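PDB 4N03: ABC-type branched-chain amino acid transport systems periplasmic component-like protein from Thermomonospora curvata, which probably captures fatty acids such as the bound palmitic acid and delivers them to an ABC transporter for uptake. Local coordinates for residues Met111-Lys116 / Thr132-Gly137; Thr147-Met152 / Lys396-Pro401; Met152-Gln157 / Gln388-Glu393; Leu227-Pro232 / Leu252-Ala257. All coordinates share one frame; numbering follows the deposited sequence. Where two conformers were deposited one is given.

Interaction 1 of 4, residues Met111-Lys116 / Thr132-Gly137; sequences MVSAVK and TTALLG
In the lobe of this type I periplasmic-binding-protein fold built round strands 33-40, 74-81, 103-107 and 126-129, V112 and S113 of helix 109-122 meet L135 in the short 3-10 turn that follows strand 126-129. The two hydrophobic side chains cross at about a right angle. V112 holds CG1 anti to its backbone N (chi1 -175°), and this methyl lies 3.7 Å from L135 CD2; both leucine methyls, CD1 and CD2, lie 3.9 Å from V112 CB. L135 CD2 also reaches the helix backbone, 3.9 Å from S113 N. Beside this apolar patch the contact turns polar through a water, which lies 2.9 Å from S113 OG and donates to A134 O at 3.0 Å, bridging a helix side chain to a carbonyl of the turn. K116 has two conformers, so the approach of its CE to that same carbonyl, A134 O, remains doubtful. The turn has its own brace: T132 OG1 accepts from A134 N at 3.1 Å, an ST turn. T132 OG1 is also bonded to D179 O, tying the turn to the start of helix 179-195. Other residues of helix 109-122, M111 (selenomethionine) and V115, pack against helix 86-96 and strand 103-107, while V112 also touches F106 of that strand.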
# COMPACT_ATOMS: atom_id res chain seq x y z
N MSE A 111 3.85 7.04 9.78
CA MSE A 111 4.22 8.33 9.28
C MSE A 111 2.99 9.20 9.03
O MSE A 111 2.93 10.35 9.45
CB MSE A 111 5.07 8.24 7.99
CG MSE A 111 6.45 7.64 8.24
SE MSE A 111 6.38 5.67 7.90
CE MSE A 111 7.25 5.09 9.58
N VAL A 112 1.98 8.65 8.35
CA VAL A 112 0.78 9.41 8.10
C VAL A 112 -0.00 9.60 9.44
O VAL A 112 -0.53 10.69 9.65
CB VAL A 112 -0.12 8.76 7.05
CG1 VAL A 112 -1.30 9.66 6.74
CG2 VAL A 112 0.62 8.53 5.77
N SER A 113 -0.01 8.62 10.32
CA SER A 113 -0.68 8.79 11.65
C SER A 113 -0.13 9.98 12.36
O SER A 113 -0.90 10.70 13.03
CB SER A 113 -0.52 7.52 12.53
OG SER A 113 -1.42 6.60 12.07
N ALA A 114 1.18 10.21 12.28
CA ALA A 114 1.81 11.29 13.03
C ALA A 114 1.36 12.66 12.56
O ALA A 114 1.48 13.63 13.31
CB ALA A 114 3.31 11.18 12.97
N VAL A 115 0.85 12.76 11.34
CA VAL A 115 0.42 14.05 10.78
C VAL A 115 -1.06 14.09 10.48
O VAL A 115 -1.55 15.03 9.92
CB VAL A 115 1.23 14.44 9.52
CG1 VAL A 115 2.67 14.72 9.88
CG2 VAL A 115 1.13 13.40 8.45
N LYS A 116 -1.81 13.11 11.01
CA LYS A 116 -3.24 13.02 10.75
C LYS A 116 -3.98 14.28 11.20
O LYS A 116 -4.84 14.81 10.52
CB LYS A 116 -3.78 11.72 11.32
CG LYS A 116 -5.18 11.40 10.94
CD LYS A 116 -5.55 10.04 11.49
CE LYS A 116 -6.98 9.72 11.14
NZ LYS A 116 -7.89 10.48 12.04
N THR A 132 -3.40 0.83 7.21
CA THR A 132 -3.96 0.70 8.52
C THR A 132 -5.37 1.30 8.59
O THR A 132 -5.68 2.34 8.02
CB THR A 132 -3.05 1.38 9.55
OG1 THR A 132 -3.58 1.15 10.86
CG2 THR A 132 -2.91 2.87 9.37
N THR A 133 -6.21 0.69 9.44
CA THR A 133 -7.51 1.24 9.78
C THR A 133 -7.36 2.54 10.56
O THR A 133 -8.32 3.33 10.61
CB THR A 133 -8.32 0.24 10.60
OG1 THR A 133 -7.54 -0.19 11.73
CG2 THR A 133 -8.65 -0.95 9.76
N ALA A 134 -6.18 2.82 11.11
CA ALA A 134 -5.98 4.05 11.81
C ALA A 134 -6.09 5.27 10.91
O ALA A 134 -6.18 6.38 11.39
CB ALA A 134 -4.67 4.02 12.57
N LEU A 135 -6.05 5.08 9.58
CA LEU A 135 -6.19 6.15 8.61
C LEU A 135 -7.58 6.28 8.01
O LEU A 135 -7.80 7.21 7.25
CB LEU A 135 -5.11 6.03 7.52
CG LEU A 135 -3.69 6.13 8.06
CD1 LEU A 135 -2.68 5.85 6.98
CD2 LEU A 135 -3.39 7.46 8.77
N LEU A 136 -8.49 5.37 8.35
CA LEU A 136 -9.89 5.55 8.03
C LEU A 136 -10.48 6.65 8.89
O LEU A 136 -9.91 7.02 9.93
CB LEU A 136 -10.68 4.25 8.22
CG LEU A 136 -10.32 3.11 7.26
CD1 LEU A 136 -11.17 1.91 7.64
CD2 LEU A 136 -10.56 3.49 5.80
N GLY A 137 -11.61 7.17 8.47
CA GLY A 137 -12.34 8.17 9.25
C GLY A 137 -11.93 9.59 9.01
O GLY A 137 -12.34 10.50 9.72
O HOH W 1 -3.93 7.45 13.14

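Interaction 2 of 4, residues Thr147-Met152 / Lys396-Pro401; sequences TYDVDM and KNYQVP. With PLM (palmitic acid), chain B.
D149 turns CG between its own backbone N and carbonyl carbon (chi1 50°), and Y398 sets CG anti to its backbone N (chi1 171°), which directs each CG toward the other segment. Carboxylate and phenol meet between the first turn of helix 148-161 and the C-terminal segment after helix 393-397. In the two-lobed binding-protein fold, this is where the tail of the chain runs across the start of a helix that reaches the ligand. Y398 OH donates to D149 OD2 over 2.7 Å. The oxygen lies at the ring's edge, in its plane, while the hydroxyl approaches from above the carboxylate, whose plane stands 87° from the ring. The other oxygen, D149 OD1, is gripped twice within its own segment, by T147 OG1 at 2.7 Å and by V150 N at 2.9 Å, and these two bonds limit rotation of the carboxylate. Next to the polar pair, V150 CG2 and V400 CG2 are 4.1 Å apart, the two valines crossing at about a right angle. R368 binds Y398 O, and R186 adds a weak bond to Y398 OH. Y148, next to D149, takes no part in this pair and reaches the palmitic acid instead, which is also hydrogen-bonded to Y84 and S109. Y148 OH donates to PLM O1 at the short distance of 2.5 Å, with that carboxylate oxygen at the edge of the tyrosine ring.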
# COMPACT_ATOMS: atom_id res chain seq x y z
N THR A 147 -7.93 -2.62 3.92
CA THR A 147 -7.09 -2.43 5.09
C THR A 147 -6.41 -3.72 5.49
O THR A 147 -6.82 -4.81 5.11
CB THR A 147 -7.92 -1.82 6.22
OG1 THR A 147 -9.13 -2.54 6.42
CG2 THR A 147 -8.23 -0.39 5.91
N TYR A 148 -5.37 -3.59 6.31
CA TYR A 148 -4.52 -4.72 6.61
C TYR A 148 -5.22 -5.87 7.28
O TYR A 148 -4.92 -7.04 7.10
CB TYR A 148 -3.37 -4.30 7.50
CG TYR A 148 -2.32 -3.47 6.82
CD1 TYR A 148 -1.71 -3.86 5.62
CD2 TYR A 148 -1.94 -2.28 7.36
CE1 TYR A 148 -0.72 -3.09 5.02
CE2 TYR A 148 -0.94 -1.51 6.76
CZ TYR A 148 -0.33 -1.93 5.59
OH TYR A 148 0.67 -1.21 4.95
N ASP A 149 -6.15 -5.54 8.20
CA ASP A 149 -6.97 -6.52 8.90
C ASP A 149 -7.80 -7.36 7.95
O ASP A 149 -7.79 -8.56 8.03
CB ASP A 149 -7.79 -5.90 10.02
CG ASP A 149 -8.60 -4.67 9.67
OD1 ASP A 149 -8.60 -4.22 8.50
OD2 ASP A 149 -9.22 -4.14 10.63
N VAL A 150 -8.50 -6.69 7.04
CA VAL A 150 -9.27 -7.39 6.04
C VAL A 150 -8.40 -8.29 5.19
O VAL A 150 -8.80 -9.42 4.90
CB VAL A 150 -10.01 -6.36 5.15
CG1 VAL A 150 -10.56 -6.95 3.84
CG2 VAL A 150 -11.11 -5.69 5.97
N ASP A 151 -7.19 -7.87 4.80
CA ASP A 151 -6.30 -8.75 4.06
C ASP A 151 -5.95 -10.02 4.85
O ASP A 151 -5.92 -11.09 4.28
CB ASP A 151 -5.01 -8.07 3.65
CG ASP A 151 -5.16 -7.13 2.48
OD1 ASP A 151 -6.11 -7.24 1.71
OD2 ASP A 151 -4.21 -6.30 2.35
N MSE A 152 -5.64 -9.90 6.16
CA MSE A 152 -5.36 -11.09 6.94
C MSE A 152 -6.59 -11.95 7.15
O MSE A 152 -6.47 -13.15 7.20
CB MSE A 152 -4.74 -10.72 8.29
CG MSE A 152 -3.32 -10.17 8.18
SE MSE A 152 -2.06 -11.50 7.55
CE MSE A 152 -1.92 -11.02 5.77
N LYS A 396 -16.42 -9.84 4.93
CA LYS A 396 -17.57 -9.02 4.62
C LYS A 396 -18.31 -8.61 5.91
O LYS A 396 -18.79 -7.51 5.97
CB LYS A 396 -18.54 -9.81 3.78
CG LYS A 396 -19.77 -9.05 3.27
CD LYS A 396 -20.50 -9.97 2.27
CE LYS A 396 -21.64 -9.36 1.54
NZ LYS A 396 -22.35 -10.45 0.83
N ASN A 397 -18.40 -9.50 6.91
CA ASN A 397 -19.18 -9.26 8.09
C ASN A 397 -18.37 -8.65 9.22
O ASN A 397 -18.94 -8.22 10.22
CB ASN A 397 -19.91 -10.54 8.55
CG ASN A 397 -20.87 -11.07 7.50
OD1 ASN A 397 -21.38 -10.31 6.67
ND2 ASN A 397 -21.12 -12.33 7.53
N TYR A 398 -17.05 -8.63 9.09
CA TYR A 398 -16.15 -8.08 10.06
C TYR A 398 -16.40 -6.59 10.21
O TYR A 398 -16.66 -5.87 9.25
CB TYR A 398 -14.73 -8.28 9.53
CG TYR A 398 -13.63 -7.58 10.32
CD1 TYR A 398 -13.29 -7.92 11.63
CD2 TYR A 398 -12.90 -6.56 9.73
CE1 TYR A 398 -12.28 -7.30 12.28
CE2 TYR A 398 -11.88 -5.95 10.37
CZ TYR A 398 -11.54 -6.30 11.65
OH TYR A 398 -10.55 -5.70 12.34
N GLN A 399 -16.33 -6.13 11.47
CA GLN A 399 -16.43 -4.73 11.82
C GLN A 399 -15.10 -4.05 11.78
O GLN A 399 -14.21 -4.35 12.57
CB GLN A 399 -17.03 -4.59 13.23
CG GLN A 399 -18.34 -5.26 13.43
CD GLN A 399 -19.36 -4.72 12.48
OE1 GLN A 399 -19.87 -3.61 12.71
NE2 GLN A 399 -19.70 -5.47 11.44
N VAL A 400 -14.92 -3.14 10.82
CA VAL A 400 -13.63 -2.53 10.60
C VAL A 400 -13.56 -1.29 11.50
O VAL A 400 -14.42 -0.42 11.43
CB VAL A 400 -13.44 -2.14 9.11
CG1 VAL A 400 -12.09 -1.51 8.93
CG2 VAL A 400 -13.59 -3.37 8.23
N PRO A 401 -12.53 -1.18 12.34
CA PRO A 401 -12.42 0.01 13.18
C PRO A 401 -12.10 1.24 12.37
O PRO A 401 -11.45 1.14 11.29
CB PRO A 401 -11.29 -0.34 14.16
CG PRO A 401 -10.47 -1.32 13.40
CD PRO A 401 -11.45 -2.13 12.61
C1 PLM B . 3.05 0.53 6.47
O1 PLM B . 1.80 0.56 6.33
O2 PLM B . 3.69 1.25 7.26
C2 PLM B . 3.86 -0.29 5.49
C3 PLM B . 4.02 0.57 4.16
C4 PLM B . 4.62 -0.21 3.02
C5 PLM B . 4.83 0.62 1.80
C6 PLM B . 5.34 -0.07 0.52
C7 PLM B . 4.17 -0.52 -0.35
C8 PLM B . 4.52 -1.38 -1.53
C9 PLM B . 3.41 -1.56 -2.55
CA PLM B . 2.49 -2.78 -2.31
CB PLM B . 1.23 -2.64 -3.26
CC PLM B . -0.10 -2.76 -2.46
CD PLM B . -1.30 -2.13 -3.14
CE PLM B . -2.62 -2.19 -2.39
CF PLM B . -3.54 -1.03 -2.83
CG PLM B . -4.36 -1.31 -4.07

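Interaction 3 of 4, residues Met152-Gln157 / Gln388-Glu393; sequences MINGVQ and QAFESE
N154 of helix 148-161 sets CG anti to its carbonyl carbon (chi1 -78°) and turns its amide to S392, and its amide oxygen takes both hydrogen bonds between the two segments. S392 approaches with two donors at once: its backbone N lies 2.9 Å from N154 OD1, with an angle of 157° at the hydrogen, and its hydroxyl OG, placed between the serine's own backbone N and carbonyl carbon (chi1 66°), donates to the same oxygen over 2.8 Å. Both donors are tilted from the carbonyl plane of the amide, the backbone N more than the hydroxyl. F390 comes at the helix differently. Its ring presents an edge to the backbone, CZ resting 3.4 Å from N154 O, with that oxygen near the ring plane, while CE2 touches N154 CB at 3.8 Å. The asparagine is thus approached by a ring edge at its carbonyl and CB, and by a serine at its amide oxygen. One helical turn on, Q157 lays CG 4.0 Å from S392 CB, a purely apolar touch. The site joins helix 148-161 to the end of strand 383-390, an outermost strand of the seven-stranded sheet, at the point where the chain turns into helix 393-397. S392 is the N-cap of that short helix: its OG is also bonded to A395 N. The nitrogen N154 ND2 is hydrogen-bonded to T370 OG1 and R368 O. With donors on its oxygen and acceptors round its nitrogen, the buried N154 amide has one clearly preferred flip, and the buried S392 hydroxyl, which both donates to the asparagine and caps a helix, has its rotation set as well.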
# COMPACT_ATOMS: atom_id res chain seq x y z
N MSE A 152 -5.64 -9.90 6.16
CA MSE A 152 -5.36 -11.09 6.94
C MSE A 152 -6.59 -11.95 7.15
O MSE A 152 -6.47 -13.15 7.20
CB MSE A 152 -4.74 -10.72 8.29
CG MSE A 152 -3.32 -10.17 8.18
SE MSE A 152 -2.06 -11.50 7.55
CE MSE A 152 -1.92 -11.02 5.77
N ILE A 153 -7.77 -11.35 7.28
CA ILE A 153 -8.97 -12.18 7.42
C ILE A 153 -9.18 -13.03 6.17
O ILE A 153 -9.38 -14.24 6.22
CB ILE A 153 -10.18 -11.30 7.73
CG1 ILE A 153 -10.04 -10.67 9.13
CG2 ILE A 153 -11.45 -12.12 7.68
CD1 ILE A 153 -10.97 -9.50 9.35
N ASN A 154 -9.14 -12.35 5.01
CA ASN A 154 -9.22 -13.06 3.73
C ASN A 154 -8.13 -14.11 3.61
O ASN A 154 -8.37 -15.23 3.21
CB ASN A 154 -9.19 -12.08 2.56
CG ASN A 154 -10.51 -11.38 2.32
OD1 ASN A 154 -11.58 -11.94 2.54
ND2 ASN A 154 -10.45 -10.15 1.84
N GLY A 155 -6.90 -13.73 3.96
CA GLY A 155 -5.80 -14.64 3.83
C GLY A 155 -5.86 -15.86 4.71
O GLY A 155 -5.55 -16.98 4.31
N VAL A 156 -6.29 -15.70 5.98
CA VAL A 156 -6.49 -16.84 6.87
C VAL A 156 -7.62 -17.71 6.39
O VAL A 156 -7.52 -18.94 6.43
CB VAL A 156 -6.64 -16.38 8.33
CG1 VAL A 156 -7.03 -17.55 9.21
CG2 VAL A 156 -5.34 -15.71 8.78
N GLN A 157 -8.71 -17.11 5.94
CA GLN A 157 -9.79 -17.92 5.39
C GLN A 157 -9.28 -18.74 4.21
O GLN A 157 -9.62 -19.90 4.03
CB GLN A 157 -10.95 -17.06 4.97
CG GLN A 157 -12.13 -17.86 4.42
CD GLN A 157 -12.81 -18.70 5.48
OE1 GLN A 157 -13.61 -18.19 6.27
NE2 GLN A 157 -12.50 -19.97 5.53
N GLN A 388 -7.34 -15.18 -7.41
CA GLN A 388 -7.92 -13.93 -7.88
C GLN A 388 -8.62 -13.22 -6.72
O GLN A 388 -9.07 -13.84 -5.75
CB GLN A 388 -8.97 -14.17 -8.98
CG GLN A 388 -8.38 -14.63 -10.31
CD GLN A 388 -7.49 -13.59 -11.00
OE1 GLN A 388 -7.59 -12.38 -10.77
NE2 GLN A 388 -6.67 -14.05 -11.89
N ALA A 389 -8.71 -11.91 -6.80
CA ALA A 389 -9.25 -11.12 -5.69
C ALA A 389 -10.61 -11.61 -5.24
O ALA A 389 -11.49 -11.83 -6.05
CB ALA A 389 -9.31 -9.66 -6.04
N PHE A 390 -10.76 -11.77 -3.94
CA PHE A 390 -11.99 -12.27 -3.35
C PHE A 390 -12.27 -11.58 -2.02
O PHE A 390 -11.38 -11.15 -1.33
CB PHE A 390 -11.94 -13.79 -3.15
CG PHE A 390 -10.96 -14.23 -2.09
CD1 PHE A 390 -9.62 -14.33 -2.38
CD2 PHE A 390 -11.36 -14.46 -0.76
CE1 PHE A 390 -8.70 -14.66 -1.41
CE2 PHE A 390 -10.42 -14.80 0.22
CZ PHE A 390 -9.09 -14.86 -0.12
N GLU A 391 -13.55 -11.55 -1.69
CA GLU A 391 -14.03 -11.11 -0.39
C GLU A 391 -14.68 -12.26 0.31
O GLU A 391 -15.75 -12.71 -0.10
CB GLU A 391 -15.00 -9.96 -0.59
CG GLU A 391 -15.62 -9.47 0.71
CD GLU A 391 -16.56 -8.30 0.52
OE1 GLU A 391 -16.77 -7.82 -0.62
OE2 GLU A 391 -16.99 -7.81 1.58
N SER A 392 -14.03 -12.81 1.30
CA SER A 392 -14.67 -13.82 2.14
C SER A 392 -15.87 -13.28 2.89
O SER A 392 -15.93 -12.12 3.18
CB SER A 392 -13.69 -14.42 3.13
OG SER A 392 -13.23 -13.52 4.10
N GLU A 393 -16.82 -14.15 3.16
CA GLU A 393 -17.93 -13.80 4.08
C GLU A 393 -17.42 -13.32 5.41
O GLU A 393 -17.95 -12.38 6.00
CB GLU A 393 -18.90 -14.94 4.24
CG GLU A 393 -19.70 -15.24 2.99
CD GLU A 393 -20.51 -14.08 2.46
OE1 GLU A 393 -21.34 -13.50 3.20
OE2 GLU A 393 -20.32 -13.71 1.27

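Interaction 4 of 4, residues Leu227-Pro232 / Leu252-Ala257; sequences LLSAGP and LGSNSA. With PLM (palmitic acid), chain B.
At the edge of a beta-alpha-beta unit whose final turn lines the fatty-acid pocket, S229 and S254 face each other at the strand ends, set back from the ligand beyond that turn. Each holds OG anti to its carbonyl carbon (chi1 -54° and -63°), and S229 OG lies 2.8 Å from S254 OG in a hydrogen bond that either could donate. S229 OG has a second partner in H173. Within the parallel strands, L228 takes both backbone bonds of the pair: its N donates to L252 O at 2.9 Å, and its O accepts from S254 N at 2.9 Å. L227 and L252 lie side by side, pointing the same way, with L227 CD1 4.2 Å from L252 CB. On the other face of the sheet L228 CD2 packs against A257 CB. Strand 225-229, helix 232-244 and strand 251-253 make up the unit in this Rossmann-like lobe, and it is the turn after strand 251-253 that reaches the ligand. This type I turn, S254 to A257, sets N255 and S256 against the alkyl chain. S256 CB comes within 3.6 Å of PLM C4, while its OG is bonded to Y46 OH; N255 lays its amide by the far part of the tail, CG 3.8 Å from PLM CC. The carbonyl O of S256 sits 3.4 Å from P232 CD, where helix 232-244 begins.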
# COMPACT_ATOMS: atom_id res chain seq x y z
N LEU A 227 2.68 -15.89 9.72
CA LEU A 227 2.19 -14.65 9.13
C LEU A 227 3.21 -13.58 9.40
O LEU A 227 3.85 -13.57 10.46
CB LEU A 227 0.83 -14.26 9.71
CG LEU A 227 -0.39 -14.98 9.11
CD1 LEU A 227 -0.31 -16.50 9.06
CD2 LEU A 227 -1.63 -14.53 9.86
N LEU A 228 3.38 -12.69 8.42
CA LEU A 228 4.42 -11.66 8.49
C LEU A 228 3.90 -10.33 8.03
O LEU A 228 3.52 -10.18 6.87
CB LEU A 228 5.64 -12.05 7.67
CG LEU A 228 6.81 -11.07 7.69
CD1 LEU A 228 7.40 -10.89 9.08
CD2 LEU A 228 7.91 -11.46 6.72
N SER A 229 3.98 -9.33 8.89
CA SER A 229 3.69 -7.95 8.53
C SER A 229 4.90 -7.12 8.81
O SER A 229 5.15 -6.66 9.91
CB SER A 229 2.46 -7.45 9.28
OG SER A 229 1.35 -8.30 9.07
N ALA A 230 5.73 -7.02 7.77
CA ALA A 230 7.04 -6.38 7.85
C ALA A 230 7.41 -6.01 6.41
O ALA A 230 6.52 -5.91 5.54
CB ALA A 230 8.02 -7.32 8.46
N GLY A 231 8.69 -5.73 6.18
CA GLY A 231 9.16 -5.35 4.87
C GLY A 231 9.98 -6.42 4.24
O GLY A 231 10.13 -7.55 4.73
N PRO A 232 10.54 -6.12 3.05
CA PRO A 232 11.26 -7.12 2.28
C PRO A 232 12.43 -7.77 3.02
O PRO A 232 12.60 -8.97 2.97
CB PRO A 232 11.74 -6.33 1.04
CG PRO A 232 10.73 -5.24 0.86
CD PRO A 232 10.34 -4.87 2.28
N LEU A 252 2.49 -16.42 5.07
CA LEU A 252 1.56 -15.47 4.50
C LEU A 252 1.94 -14.09 4.94
O LEU A 252 1.94 -13.80 6.14
CB LEU A 252 0.13 -15.80 4.95
CG LEU A 252 -0.96 -14.84 4.48
CD1 LEU A 252 -1.13 -14.91 2.98
CD2 LEU A 252 -2.25 -15.10 5.24
N GLY A 253 2.27 -13.20 4.01
CA GLY A 253 2.67 -11.86 4.29
C GLY A 253 1.66 -10.82 3.93
O GLY A 253 0.84 -11.02 3.04
N SER A 254 1.76 -9.68 4.60
CA SER A 254 1.05 -8.50 4.22
C SER A 254 1.69 -7.96 2.90
O SER A 254 2.71 -8.42 2.43
CB SER A 254 1.10 -7.46 5.32
OG SER A 254 0.44 -7.89 6.50
N ASN A 255 1.03 -6.95 2.35
CA ASN A 255 1.28 -6.61 0.95
C ASN A 255 2.65 -6.09 0.62
O ASN A 255 3.05 -6.11 -0.55
CB ASN A 255 0.18 -5.69 0.37
CG ASN A 255 0.15 -4.31 0.99
OD1 ASN A 255 1.18 -3.76 1.33
ND2 ASN A 255 -1.05 -3.74 1.09
N SER A 256 3.41 -5.64 1.61
CA SER A 256 4.72 -5.04 1.39
C SER A 256 5.85 -5.91 1.86
O SER A 256 7.03 -5.48 1.82
CB SER A 256 4.82 -3.68 2.05
OG SER A 256 4.78 -3.81 3.46
N ALA A 257 5.58 -7.15 2.24
CA ALA A 257 6.59 -8.06 2.80
C ALA A 257 7.33 -8.81 1.68
O ALA A 257 7.51 -10.02 1.76
CB ALA A 257 5.96 -9.02 3.80
C1 PLM B . 3.05 0.53 6.47
O1 PLM B . 1.80 0.56 6.33
O2 PLM B . 3.69 1.25 7.26
C2 PLM B . 3.86 -0.29 5.49
C3 PLM B . 4.02 0.57 4.16
C4 PLM B . 4.62 -0.21 3.02
C5 PLM B . 4.83 0.62 1.80
C6 PLM B . 5.34 -0.07 0.52
C7 PLM B . 4.17 -0.52 -0.35
C8 PLM B . 4.52 -1.38 -1.53
C9 PLM B . 3.41 -1.56 -2.55
CA PLM B . 2.49 -2.78 -2.31
CB PLM B . 1.23 -2.64 -3.26
CC PLM B . -0.10 -2.76 -2.46
CD PLM B . -1.30 -2.13 -3.14
CE PLM B . -2.62 -2.19 -2.39
CF PLM B . -3.54 -1.03 -2.83
CG PLM B . -4.36 -1.31 -4.07

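The palmitic acid lies between the two lobes. Interactions 2 and 4 both touch it, one at the carboxylate and one along the chain, with centres 16 Å apart; Y148 CE1 of the first lies 4.0 Å from N255 ND2 of the second. Interaction 1 stands a step back, the L135 side chain about 7 Å from the ligand, and joins interaction 2 where T133 CG2 comes 3.3 Å from D149 OD2. Interaction 3 is farther off, the N154 side chain about 12 Å from the ligand. Interactions 2 and 3 share M152 on helix 148-161. That selenomethionine also reaches interaction 4, its SE 3.8 Å from L227 CD2, so helix 148-161 links interactions 2, 3 and 4.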